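PDB 5MDN: DNA polymerase from Pyrobaculum calidifontis, which probably catalyses the template-directed addition of deoxyribonucleotides to a growing DNA strand with release of diphosphate, as a family B DNA polymerase. Local coordinates for residues Gly158-Leu163 against Tyr497-Glu502; Val276-Ile281 against Gly342-Leu347; Phe350-Ser355 against Leu360-Val365. One frame throughout, in Å; residues are numbered along the deposited sequence.

Interaction 1 of 3, residues Gly158-Leu163 against Tyr497-Glu502; sequences GFPPPL and YRLLDE
F159 and L499 make most of this contact, the CD1-CE1 flank of the phenyl ring meeting the leucine. CD1 of F159 lies 3.4 Å from L499 CD1, while L499 CB arrives at the ring edge, in its plane, 3.7 Å from F159 CE1. The other methyl of L499 turns to the next residue: its CD2 sits 3.8 Å from CD of P160. The first torsion of L499 (chi1 -76°) carries the branch point to the loop, and the two methyls part there, CD1 to the ring and CD2 to the proline. L500, one residue on, adds a looser touch, its CG approaching F159 CE1 obliquely. The loop links strand 144-155 of the N-terminal domain to strand 165-172, the central strand of the exonuclease sheet; the helix, 495-512, is the second of the two fingers helices of the polymerase. With an alanine at L499, CB could stay at the ring edge, but F159 and P160 would probably lose the methyls they rest on, opening a gap between loop and helix. Further out, W130 NE1 bonds to the carbonyl of F159, W4 packs on P160 and P161, and Q353 of helix 326-356 touches P160.

Interaction 2 of 3, residues Val276-Ile281 against Gly342-Leu347; sequences VDLYNI and GLAEKL
L278 and L343 meet without any ring or amide between them; the flat groups of segment 276-281 lie on its far side. There the D277 carboxylate caps the helix that starts just after it. The backbone N of Y279 comes to D277 OD1 from above the carboxylate plane, 59° out of it, at 3.1 Å. OD2 takes the backbone N of N233, and a weak bond from N231 N also reaches OD1, so the group is held from its own helix, from the start of helix 232-247 and from the residue just before that. N231 and N233 stand just ahead of D236, which with D169 is known to bind magnesium in this protein, although no ion is bound there in this chain.

With D277 fixed, L278 faces helix 326-356. Its CG is anti to the carbonyl carbon (chi1 -59°), and CD1 does the touching: it reaches L343 CB at 3.7 Å and also lies 3.9 Å from the backbone N of A344, with the A344 methyl farther off at 4.4 Å. One methyl therefore rests directly on the helix backbone beside a small residue. Almost a turn later the short helix offers I281, whose CG2 branch stands between the backbone N and the carbonyl carbon and meets L347 CD1 at 3.9 Å. The other branch of I281 runs on toward L351 of the same long helix.

This pairing joins the short helix that follows edge strand 274-277 of the exonuclease sheet to helix 326-356. L293 and V296 of helix 293-299 cover L343 from another direction. No hydrogen bond crosses between the segments: the side-chain pairs are all aliphatic, the D277 carboxylate is engaged by backbone N-H groups on its own side, and cohesion here must come from burial and shape.

Interaction 3 of 3, residues Phe350-Ser355 against Leu360-Val365; sequences FLIQLS and LPLDQV
Two torsions bring S355 and L362 to their partners. At S355, OG swings anti to the backbone N (chi1 174°) and is carried over to the carbonyl of L360. L362 holds its CG likewise trans (chi1 -164°), which sends both methyls back to the long helix.

The polar link is the hydrogen bond from S355 OG to L360 O, modelled as very short; at this resolution its exact length is doubtful. It ties the last full turn of helix 326-356 to the chain just before P361. Around it the contact is aliphatic. L362 straddles two positions: its CD2 lies on I352 CG1 at 3.9 Å, whereas its CD1 settles 3.8 Å from the carbonyl O of L351. V365 enters beside it, with CG2 against L354 CG at 3.9 Å and CG1 4.3 Å from L351 CD2. The valine packs on backbone as well as side chains, since V365 CG2 also comes to 3.5 Å from L354 O and its CG1 lies against the carbonyl of L351.

Segment 360-365 is wound by backbone bonds into a weakly bonded helix of about 362-365, where P361 O accepts from both Q364 N and V365 N. At the C-terminal end of the long helix, Q353 O takes S356 OG and L354 O takes S358 OG. C128 packs against I352 and S355, and V276 of the exonuclease sheet against L351 and L362.

The chain turns here from a long helix into a short one, consistent with the link between the exonuclease part and the rest of a family B polymerase. The short helix carries D363, which with D7 of the N-terminal domain binds a magnesium ion on the side turned from this contact.

Interaction 1 is a surface contact, made by partly exposed side chains where a loop meets the fingers; interactions 2 and 3 are buried, about 11 Å apart between centres, and share helix 326-356. Successive parts of that helix hold the short helix after the exonuclease edge strand in interaction 2 and the turn toward D363 in interaction 3. Interaction 1 reaches the same helix through E502 on F350 and L163 on I352. Chemistry follows place: interaction 1 pairs an aromatic ring and a proline with leucine, the side-chain pairs of interaction 2 are all aliphatic, and interaction 3 alone has a hydrogen bond between its segments.

Interaction 1 of 3, residues Gly158-Leu163 against Tyr497-Glu502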
loop_
_atom_site.group_PDB
_atom_site.type_symbol
_atom_site.label_atom_id
_atom_site.label_comp_id
_atom_site.label_asym_id
_atom_site.label_seq_id
_atom_site.Cartn_x
_atom_site.Cartn_y
_atom_site.Cartn_z
ATOM N N GLY A 158 18.135 -17.732 -6.815
ATOM C CA GLY A 158 18.454 -17.258 -8.146
ATOM C C GLY A 158 17.876 -15.888 -8.425
ATOM O O GLY A 158 16.816 -15.531 -7.902
ATOM N N PHE A 159 18.566 -15.115 -9.242
ATOM C CA PHE A 159 18.165 -13.740 -9.466
ATOM C C PHE A 159 17.020 -13.660 -10.473
ATOM O O PHE A 159 16.855 -14.551 -11.311
ATOM C CB PHE A 159 19.351 -12.908 -9.943
ATOM C CG PHE A 159 20.408 -12.714 -8.894
ATOM C CD1 PHE A 159 20.331 -11.658 -7.991
ATOM C CD2 PHE A 159 21.466 -13.598 -8.796
ATOM C CE1 PHE A 159 21.302 -11.494 -7.017
ATOM C CE2 PHE A 159 22.435 -13.441 -7.831
ATOM C CZ PHE A 159 22.358 -12.390 -6.939
ATOM N N PRO A 160 16.208 -12.610 -10.391
ATOM C CA PRO A 160 15.084 -12.483 -11.310
ATOM C C PRO A 160 15.568 -12.391 -12.748
ATOM O O PRO A 160 16.649 -11.842 -13.023
ATOM C CB PRO A 160 14.409 -11.180 -10.864
ATOM C CG PRO A 160 14.821 -11.016 -9.434
ATOM C CD PRO A 160 16.209 -11.551 -9.365
ATOM N N PRO A 161 14.795 -12.919 -13.687
ATOM C CA PRO A 161 15.147 -12.782 -15.098
ATOM C C PRO A 161 14.825 -11.384 -15.590
ATOM O O PRO A 161 14.119 -10.626 -14.906
ATOM C CB PRO A 161 14.261 -13.835 -15.781
ATOM C CG PRO A 161 13.061 -13.926 -14.905
ATOM C CD PRO A 161 13.522 -13.636 -13.496
ATOM N N PRO A 162 15.331 -10.994 -16.757
ATOM C CA PRO A 162 14.933 -9.701 -17.321
ATOM C C PRO A 162 13.447 -9.698 -17.650
ATOM O O PRO A 162 12.930 -10.628 -18.272
ATOM C CB PRO A 162 15.798 -9.580 -18.580
ATOM C CG PRO A 162 16.164 -10.986 -18.926
ATOM C CD PRO A 162 16.309 -11.690 -17.611
ATOM N N LEU A 163 12.763 -8.639 -17.229
ATOM C CA LEU A 163 11.335 -8.485 -17.458
ATOM C C LEU A 163 11.084 -7.311 -18.391
ATOM O O LEU A 163 11.766 -6.284 -18.314
ATOM C CB LEU A 163 10.582 -8.272 -16.141
ATOM C CG LEU A 163 10.562 -9.431 -15.142
ATOM C CD1 LEU A 163 9.724 -9.069 -13.926
ATOM C CD2 LEU A 163 10.037 -10.695 -15.803
ATOM N N TYR A 497 24.556 -7.121 -5.686
ATOM C CA TYR A 497 24.466 -6.669 -4.299
ATOM C C TYR A 497 23.133 -5.982 -4.028
ATOM O O TYR A 497 22.501 -6.226 -2.993
ATOM C CB TYR A 497 25.630 -5.730 -3.972
ATOM C CG TYR A 497 25.677 -5.272 -2.525
ATOM C CD1 TYR A 497 25.007 -4.126 -2.111
ATOM C CD2 TYR A 497 26.400 -5.985 -1.577
ATOM C CE1 TYR A 497 25.050 -3.710 -0.791
ATOM C CE2 TYR A 497 26.448 -5.575 -0.255
ATOM C CZ TYR A 497 25.772 -4.438 0.131
ATOM O OH TYR A 497 25.820 -4.030 1.445
ATOM N N ARG A 498 22.696 -5.113 -4.943
ATOM C CA ARG A 498 21.459 -4.366 -4.736
ATOM C C ARG A 498 20.253 -5.296 -4.701
ATOM O O ARG A 498 19.301 -5.065 -3.945
ATOM C CB ARG A 498 21.308 -3.306 -5.825
ATOM C CG ARG A 498 22.336 -2.193 -5.711
ATOM C CD ARG A 498 22.184 -1.152 -6.806
ATOM N NE ARG A 498 23.482 -0.749 -7.341
ATOM C CZ ARG A 498 23.984 -1.168 -8.498
ATOM N NH1 ARG A 498 23.296 -2.006 -9.261
ATOM N NH2 ARG A 498 25.175 -0.743 -8.894
ATOM N N LEU A 499 20.271 -6.346 -5.524
ATOM C CA LEU A 499 19.180 -7.313 -5.509
ATOM C C LEU A 499 19.108 -8.030 -4.168
ATOM O O LEU A 499 18.019 -8.224 -3.616
ATOM C CB LEU A 499 19.356 -8.317 -6.645
ATOM C CG LEU A 499 18.998 -7.824 -8.046
ATOM C CD1 LEU A 499 19.919 -8.467 -9.052
ATOM C CD2 LEU A 499 17.553 -8.153 -8.369
ATOM N N LEU A 500 20.262 -8.436 -3.631
ATOM C CA LEU A 500 20.297 -9.081 -2.323
ATOM C C LEU A 500 19.914 -8.122 -1.203
ATOM O O LEU A 500 19.320 -8.543 -0.203
ATOM C CB LEU A 500 21.690 -9.656 -2.070
ATOM C CG LEU A 500 21.999 -10.998 -2.738
ATOM C CD1 LEU A 500 23.468 -11.359 -2.567
ATOM C CD2 LEU A 500 21.103 -12.102 -2.197
ATOM N N ASP A 501 20.252 -6.836 -1.344
ATOM C CA ASP A 501 19.868 -5.849 -0.339
ATOM C C ASP A 501 18.359 -5.637 -0.313
ATOM O O ASP A 501 17.776 -5.421 0.756
ATOM C CB ASP A 501 20.593 -4.529 -0.598
ATOM C CG ASP A 501 20.546 -3.592 0.595
ATOM O OD1 ASP A 501 21.155 -3.919 1.637
ATOM O OD2 ASP A 501 19.905 -2.525 0.489
ATOM N N GLU A 502 17.710 -5.688 -1.478
ATOM C CA GLU A 502 16.255 -5.584 -1.522
ATOM C C GLU A 502 15.599 -6.796 -0.869
ATOM O O GLU A 502 14.659 -6.655 -0.079
ATOM C CB GLU A 502 15.784 -5.425 -2.968
ATOM C CG GLU A 502 16.157 -4.096 -3.617
ATOM C CD GLU A 502 15.366 -2.916 -3.072
ATOM O OE1 GLU A 502 14.496 -3.120 -2.200
ATOM O OE2 GLU A 502 15.610 -1.779 -3.527
#

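Interaction 2 of 3, residues Val276-Ile281 against Gly342-Leu347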
loop_
_atom_site.group_PDB
_atom_site.type_symbol
_atom_site.label_atom_id
_atom_site.label_comp_id
_atom_site.label_asym_id
_atom_site.label_seq_id
_atom_site.Cartn_x
_atom_site.Cartn_y
_atom_site.Cartn_z
ATOM N N VAL A 276 0.880 -3.548 -11.842
ATOM C CA VAL A 276 1.307 -2.908 -10.604
ATOM C C VAL A 276 0.871 -1.450 -10.632
ATOM O O VAL A 276 1.100 -0.742 -11.621
ATOM C CB VAL A 276 2.828 -3.026 -10.406
ATOM C CG1 VAL A 276 3.236 -2.416 -9.075
ATOM C CG2 VAL A 276 3.259 -4.482 -10.480
ATOM N N ASP A 277 0.246 -1.005 -9.547
ATOM C CA ASP A 277 -0.130 0.392 -9.356
ATOM C C ASP A 277 0.773 0.965 -8.271
ATOM O O ASP A 277 0.670 0.577 -7.103
ATOM C CB ASP A 277 -1.607 0.516 -8.983
ATOM C CG ASP A 277 -2.061 1.962 -8.842
ATOM O OD1 ASP A 277 -1.244 2.879 -9.076
ATOM O OD2 ASP A 277 -3.243 2.181 -8.502
ATOM N N LEU A 278 1.658 1.885 -8.661
ATOM C CA LEU A 278 2.634 2.424 -7.722
ATOM C C LEU A 278 1.984 3.254 -6.625
ATOM O O LEU A 278 2.572 3.404 -5.550
ATOM C CB LEU A 278 3.680 3.257 -8.463
ATOM C CG LEU A 278 4.472 2.507 -9.534
ATOM C CD1 LEU A 278 5.490 3.425 -10.191
ATOM C CD2 LEU A 278 5.150 1.282 -8.939
ATOM N N TYR A 279 0.793 3.803 -6.865
ATOM C CA TYR A 279 0.104 4.531 -5.806
ATOM C C TYR A 279 -0.311 3.616 -4.659
ATOM O O TYR A 279 -0.506 4.097 -3.538
ATOM C CB TYR A 279 -1.117 5.260 -6.369
ATOM C CG TYR A 279 -1.810 6.161 -5.368
ATOM C CD1 TYR A 279 -1.087 7.063 -4.599
ATOM C CD2 TYR A 279 -3.188 6.113 -5.198
ATOM C CE1 TYR A 279 -1.716 7.888 -3.683
ATOM C CE2 TYR A 279 -3.826 6.934 -4.285
ATOM C CZ TYR A 279 -3.085 7.819 -3.532
ATOM O OH TYR A 279 -3.721 8.637 -2.626
ATOM N N ASN A 280 -0.454 2.314 -4.917
ATOM C CA ASN A 280 -0.739 1.371 -3.841
ATOM C C ASN A 280 0.378 1.352 -2.802
ATOM O O ASN A 280 0.111 1.319 -1.596
ATOM C CB ASN A 280 -0.952 -0.027 -4.418
ATOM C CG ASN A 280 -2.233 -0.145 -5.217
ATOM O OD1 ASN A 280 -2.328 -0.944 -6.149
ATOM N ND2 ASN A 280 -3.231 0.652 -4.853
ATOM N N ILE A 281 1.633 1.366 -3.246
ATOM C CA ILE A 281 2.745 1.246 -2.308
ATOM C C ILE A 281 3.150 2.592 -1.704
ATOM O O ILE A 281 3.550 2.646 -0.537
ATOM C CB ILE A 281 3.944 0.554 -2.981
ATOM C CG1 ILE A 281 5.043 0.267 -1.955
ATOM C CG2 ILE A 281 4.493 1.381 -4.129
ATOM C CD1 ILE A 281 4.650 -0.764 -0.914
ATOM N N GLY A 342 10.435 5.856 -14.029
ATOM C CA GLY A 342 11.520 6.157 -13.109
ATOM C C GLY A 342 11.258 5.626 -11.713
ATOM O O GLY A 342 12.125 4.995 -11.102
ATOM N N LEU A 343 10.061 5.895 -11.182
ATOM C CA LEU A 343 9.675 5.334 -9.889
ATOM C C LEU A 343 9.741 3.812 -9.903
ATOM O O LEU A 343 10.209 3.195 -8.939
ATOM C CB LEU A 343 8.270 5.795 -9.506
ATOM C CG LEU A 343 8.126 7.120 -8.761
ATOM C CD1 LEU A 343 6.672 7.564 -8.744
ATOM C CD2 LEU A 343 8.664 6.995 -7.345
ATOM N N ALA A 344 9.252 3.190 -10.980
ATOM C CA ALA A 344 9.264 1.733 -11.073
ATOM C C ALA A 344 10.674 1.175 -10.929
ATOM O O ALA A 344 10.890 0.193 -10.210
ATOM C CB ALA A 344 8.644 1.290 -12.397
ATOM N N GLU A 345 11.651 1.794 -11.596
ATOM C CA GLU A 345 13.031 1.331 -11.485
ATOM C C GLU A 345 13.520 1.328 -10.040
ATOM O O GLU A 345 14.376 0.514 -9.677
ATOM C CB GLU A 345 13.940 2.198 -12.354
ATOM C CG GLU A 345 13.705 2.023 -13.848
ATOM C CD GLU A 345 14.155 3.226 -14.660
ATOM O OE1 GLU A 345 14.960 4.028 -14.141
ATOM O OE2 GLU A 345 13.706 3.365 -15.819
ATOM N N LYS A 346 12.994 2.223 -9.206
ATOM C CA LYS A 346 13.384 2.283 -7.801
ATOM C C LYS A 346 12.539 1.376 -6.910
ATOM O O LYS A 346 13.070 0.765 -5.976
ATOM C CB LYS A 346 13.303 3.725 -7.294
ATOM C CG LYS A 346 14.164 4.706 -8.071
ATOM C CD LYS A 346 14.751 5.764 -7.149
ATOM C CE LYS A 346 15.787 6.614 -7.864
ATOM N NZ LYS A 346 16.905 5.786 -8.387
ATOM N N LEU A 347 11.234 1.282 -7.166
ATOM C CA LEU A 347 10.332 0.554 -6.280
ATOM C C LEU A 347 10.071 -0.883 -6.710
ATOM O O LEU A 347 9.880 -1.748 -5.848
ATOM C CB LEU A 347 8.992 1.290 -6.166
ATOM C CG LEU A 347 9.032 2.744 -5.686
ATOM C CD1 LEU A 347 7.622 3.274 -5.484
ATOM C CD2 LEU A 347 9.847 2.873 -4.408
#

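Interaction 3 of 3, residues Phe350-Ser355 against Leu360-Val365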
loop_
_atom_site.group_PDB
_atom_site.type_symbol
_atom_site.label_atom_id
_atom_site.label_comp_id
_atom_site.label_asym_id
_atom_site.label_seq_id
_atom_site.Cartn_x
_atom_site.Cartn_y
_atom_site.Cartn_z
ATOM N N PHE A 350 12.052 -3.913 -5.170
ATOM C CA PHE A 350 11.617 -4.233 -3.813
ATOM C C PHE A 350 10.325 -5.044 -3.825
ATOM O O PHE A 350 10.193 -6.032 -3.092
ATOM C CB PHE A 350 11.437 -2.949 -3.007
ATOM C CG PHE A 350 10.846 -3.167 -1.644
ATOM C CD1 PHE A 350 11.560 -3.834 -0.661
ATOM C CD2 PHE A 350 9.578 -2.701 -1.346
ATOM C CE1 PHE A 350 11.013 -4.037 0.597
ATOM C CE2 PHE A 350 9.027 -2.899 -0.095
ATOM C CZ PHE A 350 9.744 -3.568 0.879
ATOM N N LEU A 351 9.353 -4.626 -4.641
ATOM C CA LEU A 351 8.061 -5.303 -4.673
ATOM C C LEU A 351 8.198 -6.752 -5.131
ATOM O O LEU A 351 7.456 -7.627 -4.669
ATOM C CB LEU A 351 7.097 -4.541 -5.581
ATOM C CG LEU A 351 6.574 -3.219 -5.019
ATOM C CD1 LEU A 351 5.956 -2.370 -6.118
ATOM C CD2 LEU A 351 5.575 -3.471 -3.902
ATOM N N ILE A 352 9.132 -7.022 -6.048
ATOM C CA ILE A 352 9.355 -8.395 -6.498
ATOM C C ILE A 352 9.826 -9.264 -5.338
ATOM O O ILE A 352 9.371 -10.404 -5.173
ATOM C CB ILE A 352 10.348 -8.418 -7.673
ATOM C CG1 ILE A 352 9.710 -7.798 -8.919
ATOM C CG2 ILE A 352 10.816 -9.836 -7.960
ATOM C CD1 ILE A 352 10.641 -7.704 -10.105
ATOM N N GLN A 353 10.733 -8.739 -4.512
ATOM C CA GLN A 353 11.196 -9.498 -3.355
ATOM C C GLN A 353 10.109 -9.595 -2.293
ATOM O O GLN A 353 9.937 -10.647 -1.667
ATOM C CB GLN A 353 12.460 -8.861 -2.779
ATOM C CG GLN A 353 13.628 -8.817 -3.749
ATOM C CD GLN A 353 14.023 -10.193 -4.244
ATOM O OE1 GLN A 353 14.041 -11.158 -3.480
ATOM N NE2 GLN A 353 14.344 -10.291 -5.529
ATOM N N LEU A 354 9.364 -8.508 -2.078
ATOM C CA LEU A 354 8.235 -8.554 -1.159
ATOM C C LEU A 354 7.145 -9.500 -1.646
ATOM O O LEU A 354 6.275 -9.884 -0.856
ATOM C CB LEU A 354 7.663 -7.147 -0.956
ATOM C CG LEU A 354 6.694 -6.957 0.215
ATOM C CD1 LEU A 354 7.381 -7.295 1.530
ATOM C CD2 LEU A 354 6.136 -5.543 0.245
ATOM N N SER A 355 7.157 -9.862 -2.932
ATOM C CA SER A 355 6.217 -10.850 -3.452
ATOM C C SER A 355 6.686 -12.276 -3.173
ATOM O O SER A 355 5.867 -13.151 -2.874
ATOM C CB SER A 355 6.008 -10.639 -4.951
ATOM O OG SER A 355 5.210 -11.672 -5.499
ATOM N N LEU A 360 2.312 -13.255 -1.986
ATOM C CA LEU A 360 1.277 -12.771 -2.886
ATOM C C LEU A 360 1.852 -12.474 -4.271
ATOM O O LEU A 360 3.026 -12.112 -4.401
ATOM C CB LEU A 360 0.619 -11.514 -2.322
ATOM C CG LEU A 360 -0.301 -11.692 -1.112
ATOM C CD1 LEU A 360 -0.710 -10.337 -0.551
ATOM C CD2 LEU A 360 -1.527 -12.510 -1.486
ATOM N N PRO A 361 1.048 -12.627 -5.323
ATOM C CA PRO A 361 1.524 -12.282 -6.668
ATOM C C PRO A 361 1.820 -10.794 -6.798
ATOM O O PRO A 361 1.391 -9.968 -5.986
ATOM C CB PRO A 361 0.363 -12.704 -7.581
ATOM C CG PRO A 361 -0.452 -13.654 -6.761
ATOM C CD PRO A 361 -0.303 -13.209 -5.344
ATOM N N LEU A 362 2.586 -10.462 -7.840
ATOM C CA LEU A 362 3.111 -9.108 -7.985
ATOM C C LEU A 362 1.997 -8.080 -8.147
ATOM O O LEU A 362 2.140 -6.937 -7.696
ATOM C CB LEU A 362 4.074 -9.055 -9.173
ATOM C CG LEU A 362 5.014 -7.858 -9.306
ATOM C CD1 LEU A 362 5.606 -7.489 -7.956
ATOM C CD2 LEU A 362 6.122 -8.181 -10.299
ATOM N N ASP A 363 0.892 -8.459 -8.795
ATOM C CA ASP A 363 -0.222 -7.542 -8.984
ATOM C C ASP A 363 -1.043 -7.316 -7.717
ATOM O O ASP A 363 -1.905 -6.429 -7.712
ATOM C CB ASP A 363 -1.128 -8.045 -10.115
ATOM C CG ASP A 363 -1.561 -9.488 -9.931
ATOM O OD1 ASP A 363 -2.065 -9.841 -8.847
ATOM O OD2 ASP A 363 -1.389 -10.282 -10.882
ATOM N N GLN A 364 -0.810 -8.090 -6.655
ATOM C CA GLN A 364 -1.574 -7.961 -5.420
ATOM C C GLN A 364 -0.756 -7.530 -4.212
ATOM O O GLN A 364 -1.345 -7.026 -3.248
ATOM C CB GLN A 364 -2.268 -9.286 -5.074
ATOM C CG GLN A 364 -3.400 -9.673 -6.009
ATOM C CD GLN A 364 -3.815 -11.122 -5.846
ATOM O OE1 GLN A 364 -3.989 -11.850 -6.826
ATOM N NE2 GLN A 364 -3.986 -11.546 -4.603
ATOM N N VAL A 365 0.562 -7.743 -4.218
ATOM C CA VAL A 365 1.368 -7.524 -3.018
ATOM C C VAL A 365 1.254 -6.080 -2.537
ATOM O O VAL A 365 1.170 -5.819 -1.331
ATOM C CB VAL A 365 2.830 -7.940 -3.273
ATOM C CG1 VAL A 365 3.455 -7.124 -4.403
ATOM C CG2 VAL A 365 3.649 -7.811 -1.998
#